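Local coordinates for protein terminal oxygenase component of carbazole 1,9a-dioxygenase (Sphingomonas, PDB 3GKQ) that probably carries out the angular dioxygenation of carbazole, receiving electrons through a Rieske [2Fe-2S] cluster and activating oxygen at a mononuclear non-heme iron, at residues 57-68 / 99-107. Numbering follows the deposited sequence.
Sequences LLNRVDGVVHAI and TYRWDNGKL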
ATOM      1  N   LEU A  57      -0.490 -25.326  -8.131  1.00 28.96           N
ATOM      2  CA  LEU A  57      -1.869 -25.724  -8.400  1.00 29.61           C
ATOM      3  C   LEU A  57      -2.001 -27.214  -8.094  1.00 29.11           C
ATOM      4  O   LEU A  57      -1.265 -28.039  -8.643  1.00 28.39           O
ATOM      5  CB  LEU A  57      -2.240 -25.477  -9.866  1.00 29.97           C
ATOM      6  CG  LEU A  57      -3.613 -24.854 -10.166  1.00 34.31           C
ATOM      7  CD1 LEU A  57      -4.011 -25.229 -11.587  1.00 31.34           C
ATOM      8  CD2 LEU A  57      -4.679 -25.318  -9.180  1.00 30.96           C
ATOM      9  N   LEU A  58      -2.937 -27.551  -7.218  1.00 29.12           N
ATOM     10  CA  LEU A  58      -3.156 -28.941  -6.833  1.00 30.22           C
ATOM     11  C   LEU A  58      -4.423 -29.513  -7.465  1.00 31.35           C
ATOM     12  O   LEU A  58      -5.358 -28.784  -7.780  1.00 31.42           O
ATOM     13  CB  LEU A  58      -3.294 -29.049  -5.312  1.00 30.90           C
ATOM     14  CG  LEU A  58      -2.249 -28.393  -4.408  1.00 28.99           C
ATOM     15  CD1 LEU A  58      -2.706 -28.513  -2.958  1.00 28.26           C
ATOM     16  CD2 LEU A  58      -0.899 -29.049  -4.611  1.00 29.05           C
ATOM     17  N   ASN A  59      -4.443 -30.827  -7.645  1.00 33.67           N
ATOM     18  CA  ASN A  59      -5.613 -31.503  -8.187  1.00 34.79           C
ATOM     19  C   ASN A  59      -5.523 -32.979  -7.851  1.00 35.54           C
ATOM     20  O   ASN A  59      -4.428 -33.532  -7.709  1.00 36.33           O
ATOM     21  CB  ASN A  59      -5.726 -31.318  -9.702  1.00 34.31           C
ATOM     22  CG  ASN A  59      -7.063 -31.810 -10.247  1.00 35.67           C
ATOM     23  OD1 ASN A  59      -8.085 -31.763  -9.554  1.00 35.20           O
ATOM     24  ND2 ASN A  59      -7.067 -32.266 -11.495  1.00 34.28           N
ATOM     25  N   ARG A  60      -6.682 -33.605  -7.700  1.00 35.38           N
ATOM     26  CA  ARG A  60      -6.748 -35.022  -7.390  1.00 36.30           C
ATOM     27  C   ARG A  60      -7.339 -35.741  -8.598  1.00 36.84           C
ATOM     28  O   ARG A  60      -8.474 -35.478  -8.999  1.00 35.79           O
ATOM     29  CB  ARG A  60      -7.611 -35.233  -6.147  1.00 35.83           C
ATOM     30  CG  ARG A  60      -7.880 -36.678  -5.793  1.00 37.57           C
ATOM     31  CD  ARG A  60      -8.387 -36.777  -4.366  1.00 39.02           C
ATOM     32  NE  ARG A  60      -7.384 -37.415  -3.530  1.00 42.47           N
ATOM     33  CZ  ARG A  60      -6.927 -36.929  -2.383  1.00 40.73           C
ATOM     34  NH1 ARG A  60      -7.374 -35.775  -1.904  1.00 40.27           N
ATOM     35  NH2 ARG A  60      -6.012 -37.607  -1.718  1.00 43.34           N
ATOM     36  N   VAL A  61      -6.543 -36.625  -9.190  1.00 38.75           N
ATOM     37  CA  VAL A  61      -6.961 -37.384 -10.364  1.00 38.92           C
ATOM     38  C   VAL A  61      -6.888 -38.868 -10.033  1.00 39.85           C
ATOM     39  O   VAL A  61      -5.814 -39.397  -9.731  1.00 39.27           O
ATOM     40  CB  VAL A  61      -6.046 -37.085 -11.566  1.00 38.38           C
ATOM     41  CG1 VAL A  61      -6.549 -37.822 -12.801  1.00 38.26           C
ATOM     42  CG2 VAL A  61      -6.002 -35.585 -11.819  1.00 38.67           C
ATOM     43  N   ASP A  62      -8.036 -39.536 -10.103  1.00 41.36           N
ATOM     44  CA  ASP A  62      -8.118 -40.952  -9.777  1.00 42.10           C
ATOM     45  C   ASP A  62      -7.569 -41.165  -8.372  1.00 40.49           C
ATOM     46  O   ASP A  62      -6.749 -42.052  -8.137  1.00 40.21           O
ATOM     47  CB  ASP A  62      -7.335 -41.801 -10.785  1.00 45.16           C
ATOM     48  CG  ASP A  62      -7.939 -41.753 -12.180  1.00 49.66           C
ATOM     49  OD1 ASP A  62      -9.186 -41.711 -12.284  1.00 51.70           O
ATOM     50  OD2 ASP A  62      -7.172 -41.767 -13.169  1.00 52.21           O
ATOM     51  N   GLY A  63      -8.018 -40.321  -7.448  1.00 39.87           N
ATOM     52  CA  GLY A  63      -7.593 -40.425  -6.064  1.00 39.19           C
ATOM     53  C   GLY A  63      -6.176 -39.982  -5.740  1.00 39.36           C
ATOM     54  O   GLY A  63      -5.818 -39.905  -4.567  1.00 38.38           O
ATOM     55  N   VAL A  64      -5.371 -39.682  -6.756  1.00 38.30           N
ATOM     56  CA  VAL A  64      -3.988 -39.267  -6.526  1.00 38.22           C
ATOM     57  C   VAL A  64      -3.778 -37.757  -6.664  1.00 37.06           C
ATOM     58  O   VAL A  64      -4.165 -37.156  -7.668  1.00 35.86           O
ATOM     59  CB  VAL A  64      -3.028 -39.990  -7.496  1.00 39.03           C
ATOM     60  CG1 VAL A  64      -1.589 -39.579  -7.214  1.00 39.89           C
ATOM     61  CG2 VAL A  64      -3.183 -41.498  -7.347  1.00 40.88           C
ATOM     62  N   VAL A  65      -3.153 -37.155  -5.653  1.00 35.54           N
ATOM     63  CA  VAL A  65      -2.897 -35.715  -5.658  1.00 33.99           C
ATOM     64  C   VAL A  65      -1.665 -35.356  -6.476  1.00 32.00           C
ATOM     65  O   VAL A  65      -0.602 -35.950  -6.312  1.00 32.46           O
ATOM     66  CB  VAL A  65      -2.694 -35.159  -4.219  1.00 34.82           C
ATOM     67  CG1 VAL A  65      -2.461 -33.645  -4.269  1.00 32.50           C
ATOM     68  CG2 VAL A  65      -3.905 -35.472  -3.359  1.00 34.16           C
ATOM     69  N   HIS A  66      -1.823 -34.384  -7.367  1.00 31.16           N
ATOM     70  CA  HIS A  66      -0.719 -33.917  -8.195  1.00 31.59           C
ATOM     71  C   HIS A  66      -0.539 -32.423  -7.948  1.00 31.31           C
ATOM     72  O   HIS A  66      -1.487 -31.730  -7.573  1.00 30.43           O
ATOM     73  CB  HIS A  66      -1.006 -34.175  -9.675  1.00 32.73           C
ATOM     74  CG  HIS A  66      -1.065 -35.630 -10.028  1.00 34.83           C
ATOM     75  ND1 HIS A  66       0.033 -36.459  -9.942  1.00 35.51           N
ATOM     76  CD2 HIS A  66      -2.095 -36.406 -10.440  1.00 35.56           C
ATOM     77  CE1 HIS A  66      -0.318 -37.685 -10.288  1.00 35.75           C
ATOM     78  NE2 HIS A  66      -1.603 -37.681 -10.595  1.00 36.03           N
ATOM     79  N   ALA A  67       0.682 -31.937  -8.153  1.00 30.86           N
ATOM     80  CA  ALA A  67       0.992 -30.529  -7.938  1.00 29.00           C
ATOM     81  C   ALA A  67       1.903 -29.997  -9.043  1.00 27.04           C
ATOM     82  O   ALA A  67       2.951 -30.572  -9.324  1.00 25.89           O
ATOM     83  CB  ALA A  67       1.660 -30.355  -6.578  1.00 28.51           C
ATOM     84  N   ILE A  68       1.491 -28.895  -9.661  1.00 26.23           N
ATOM     85  CA  ILE A  68       2.249 -28.271 -10.736  1.00 26.73           C
ATOM     86  C   ILE A  68       2.373 -26.768 -10.483  1.00 26.13           C
ATOM     87  O   ILE A  68       1.585 -26.187  -9.731  1.00 25.47           O
ATOM     88  CB  ILE A  68       1.543 -28.452 -12.107  1.00 27.82           C
ATOM     89  CG1 ILE A  68       0.141 -27.832 -12.042  1.00 27.66           C
ATOM     90  CG2 ILE A  68       1.471 -29.939 -12.480  1.00 27.82           C
ATOM     91  CD1 ILE A  68      -0.629 -27.848 -13.361  1.00 29.28           C
ATOM     92  N   THR A  99      -1.871 -27.105 -23.224  1.00 27.14           N
ATOM     93  CA  THR A  99      -2.360 -28.178 -22.362  1.00 27.63           C
ATOM     94  C   THR A  99      -1.270 -29.021 -21.715  1.00 27.71           C
ATOM     95  O   THR A  99      -0.401 -29.560 -22.398  1.00 28.22           O
ATOM     96  CB  THR A  99      -3.319 -29.075 -23.179  1.00 28.18           C
ATOM     97  OG1 THR A  99      -4.369 -28.257 -23.711  1.00 29.87           O
ATOM     98  CG2 THR A  99      -3.923 -30.174 -22.315  1.00 26.02           C
ATOM     99  N   TYR A 100      -1.339 -29.133 -20.389  1.00 28.60           N
ATOM    100  CA  TYR A 100      -0.348 -29.870 -19.609  1.00 27.24           C
ATOM    101  C   TYR A 100      -0.937 -31.022 -18.801  1.00 27.09           C
ATOM    102  O   TYR A 100      -2.066 -30.940 -18.325  1.00 27.39           O
ATOM    103  CB  TYR A 100       0.353 -28.928 -18.615  1.00 28.04           C
ATOM    104  CG  TYR A 100       0.754 -27.567 -19.156  1.00 27.41           C
ATOM    105  CD1 TYR A 100      -0.168 -26.522 -19.231  1.00 26.74           C
ATOM    106  CD2 TYR A 100       2.065 -27.317 -19.554  1.00 25.06           C
ATOM    107  CE1 TYR A 100       0.217 -25.253 -19.686  1.00 26.39           C
ATOM    108  CE2 TYR A 100       2.458 -26.060 -20.009  1.00 25.98           C
ATOM    109  CZ  TYR A 100       1.534 -25.034 -20.071  1.00 25.58           C
ATOM    110  OH  TYR A 100       1.936 -23.793 -20.510  1.00 24.82           O
ATOM    111  N   ARG A 101      -0.153 -32.082 -18.623  1.00 27.37           N
ATOM    112  CA  ARG A 101      -0.589 -33.223 -17.824  1.00 28.89           C
ATOM    113  C   ARG A 101      -0.288 -32.939 -16.355  1.00 30.93           C
ATOM    114  O   ARG A 101       0.773 -32.391 -16.025  1.00 29.06           O
ATOM    115  CB  ARG A 101       0.155 -34.500 -18.232  1.00 31.58           C
ATOM    116  CG  ARG A 101      -0.281 -35.123 -19.562  1.00 32.48           C
ATOM    117  CD  ARG A 101       0.471 -36.430 -19.795  1.00 34.06           C
ATOM    118  NE  ARG A 101       0.216 -37.410 -18.739  1.00 32.58           N
ATOM    119  CZ  ARG A 101      -0.815 -38.254 -18.721  1.00 34.87           C
ATOM    120  NH1 ARG A 101      -1.701 -38.255 -19.708  1.00 34.35           N
ATOM    121  NH2 ARG A 101      -0.965 -39.098 -17.709  1.00 33.69           N
ATOM    122  N   TRP A 102      -1.211 -33.325 -15.477  1.00 30.61           N
ATOM    123  CA  TRP A 102      -1.032 -33.120 -14.047  1.00 31.33           C
ATOM    124  C   TRP A 102       0.107 -33.948 -13.467  1.00 33.33           C
ATOM    125  O   TRP A 102       0.859 -33.465 -12.615  1.00 32.66           O
ATOM    126  CB  TRP A 102      -2.311 -33.467 -13.278  1.00 29.49           C
ATOM    127  CG  TRP A 102      -3.442 -32.517 -13.481  1.00 30.19           C
ATOM    128  CD1 TRP A 102      -4.527 -32.690 -14.293  1.00 29.55           C
ATOM    129  CD2 TRP A 102      -3.615 -31.242 -12.847  1.00 31.45           C
ATOM    130  NE1 TRP A 102      -5.368 -31.603 -14.203  1.00 29.50           N
ATOM    131  CE2 TRP A 102      -4.831 -30.697 -13.322  1.00 30.69           C
ATOM    132  CE3 TRP A 102      -2.857 -30.503 -11.923  1.00 32.96           C
ATOM    133  CZ2 TRP A 102      -5.308 -29.450 -12.907  1.00 32.39           C
ATOM    134  CZ3 TRP A 102      -3.335 -29.257 -11.508  1.00 32.30           C
ATOM    135  CH2 TRP A 102      -4.548 -28.747 -12.001  1.00 31.70           C
ATOM    136  N   ASP A 103       0.246 -35.192 -13.923  1.00 33.28           N
ATOM    137  CA  ASP A 103       1.280 -36.058 -13.372  1.00 34.33           C
ATOM    138  C   ASP A 103       2.727 -35.694 -13.684  1.00 33.95           C
ATOM    139  O   ASP A 103       3.605 -35.934 -12.859  1.00 34.41           O
ATOM    140  CB  ASP A 103       1.012 -37.535 -13.731  1.00 36.16           C
ATOM    141  CG  ASP A 103       1.003 -37.802 -15.229  1.00 37.80           C
ATOM    142  OD1 ASP A 103       1.240 -36.876 -16.030  1.00 38.13           O
ATOM    143  OD2 ASP A 103       0.756 -38.969 -15.602  1.00 38.31           O
ATOM    144  N   ASN A 104       2.989 -35.104 -14.846  1.00 32.92           N
ATOM    145  CA  ASN A 104       4.363 -34.742 -15.181  1.00 32.50           C
ATOM    146  C   ASN A 104       4.537 -33.322 -15.721  1.00 30.73           C
ATOM    147  O   ASN A 104       5.632 -32.948 -16.133  1.00 29.89           O
ATOM    148  CB  ASN A 104       4.952 -35.745 -16.187  1.00 34.30           C
ATOM    149  CG  ASN A 104       4.164 -35.808 -17.485  1.00 35.53           C
ATOM    150  OD1 ASN A 104       3.426 -34.883 -17.829  1.00 33.75           O
ATOM    151  ND2 ASN A 104       4.330 -36.904 -18.222  1.00 36.66           N
ATOM    152  N   GLY A 105       3.460 -32.542 -15.716  1.00 29.68           N
ATOM    153  CA  GLY A 105       3.523 -31.171 -16.200  1.00 30.08           C
ATOM    154  C   GLY A 105       3.863 -30.972 -17.671  1.00 30.21           C
ATOM    155  O   GLY A 105       3.970 -29.834 -18.134  1.00 28.63           O
ATOM    156  N   LYS A 106       4.011 -32.062 -18.417  1.00 30.09           N
ATOM    157  CA  LYS A 106       4.369 -31.967 -19.834  1.00 31.25           C
ATOM    158  C   LYS A 106       3.350 -31.277 -20.746  1.00 29.53           C
ATOM    159  O   LYS A 106       2.143 -31.508 -20.643  1.00 28.66           O
ATOM    160  CB  LYS A 106       4.666 -33.359 -20.392  1.00 34.35           C
ATOM    161  CG  LYS A 106       4.967 -33.363 -21.888  1.00 41.27           C
ATOM    162  CD  LYS A 106       5.137 -34.782 -22.425  1.00 47.43           C
ATOM    163  CE  LYS A 106       5.340 -34.784 -23.939  1.00 49.30           C
ATOM    164  NZ  LYS A 106       6.599 -34.094 -24.334  1.00 53.19           N
ATOM    165  N   LEU A 107       3.855 -30.423 -21.635  1.00 28.33           N
ATOM    166  CA  LEU A 107       3.020 -29.720 -22.601  1.00 30.82           C
ATOM    167  C   LEU A 107       2.755 -30.760 -23.688  1.00 32.32           C
ATOM    168  O   LEU A 107       3.577 -30.952 -24.584  1.00 32.33           O
ATOM    169  CB  LEU A 107       3.777 -28.532 -23.194  1.00 28.80           C
ATOM    170  CG  LEU A 107       3.066 -27.714 -24.275  1.00 29.66           C
ATOM    171  CD1 LEU A 107       1.804 -27.084 -23.707  1.00 27.69           C
ATOM    172  CD2 LEU A 107       4.007 -26.640 -24.803  1.00 29.63           C
TER
HETATM  173  O   HOH W   1       2.884 -35.931 -10.061  1.00 48.40           O
HETATM  174  O   HOH W   2       2.773 -33.011 -10.757  1.00 38.64           O
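Trp102, in the turn after strand 98-101, packs its indole against Asn59 and its neighbours on the hairpin of strands 54-61 and 64-69, showing how one aromatic side chain can join two small sheets. Its CB packs on His66 CB at 3.9 Å. With CG anti to the carbonyl carbon (chi1 -70°), the ring is directed toward the hairpin side chains: CD1 approaches Val61 CG2, and CE3 and CZ3 meet Ile68 CD1, 3.6 Å from CZ3. At the far rim CH2 lies 3.6 Å from Leu57 CD1, and Leu57 O sits at the edge in the ring plane. Asn59 covers one face, its CB centred 3.4 Å above the six-membered ring in a CH-pi contact. Farther along, Asn59 ND2 stands 3.3 Å from Trp102 NE1, but both are donors and do not bond; the amide plane is turned 56° from the indole. Next to the indole, Asp103 CA sits over a face of the His66 ring, while Arg101 grips the Asp103 carboxylate side-on through NE and NH2. No direct hydrogen bond joins the segments. Instead, one water links His66 ND1 to Asp103 O, and another donates to both Ala67 O and Trp102 O. Cohesion between these Rieske-domain sheets thus rests on apolar and CH-pi packing supplemented by water bridges.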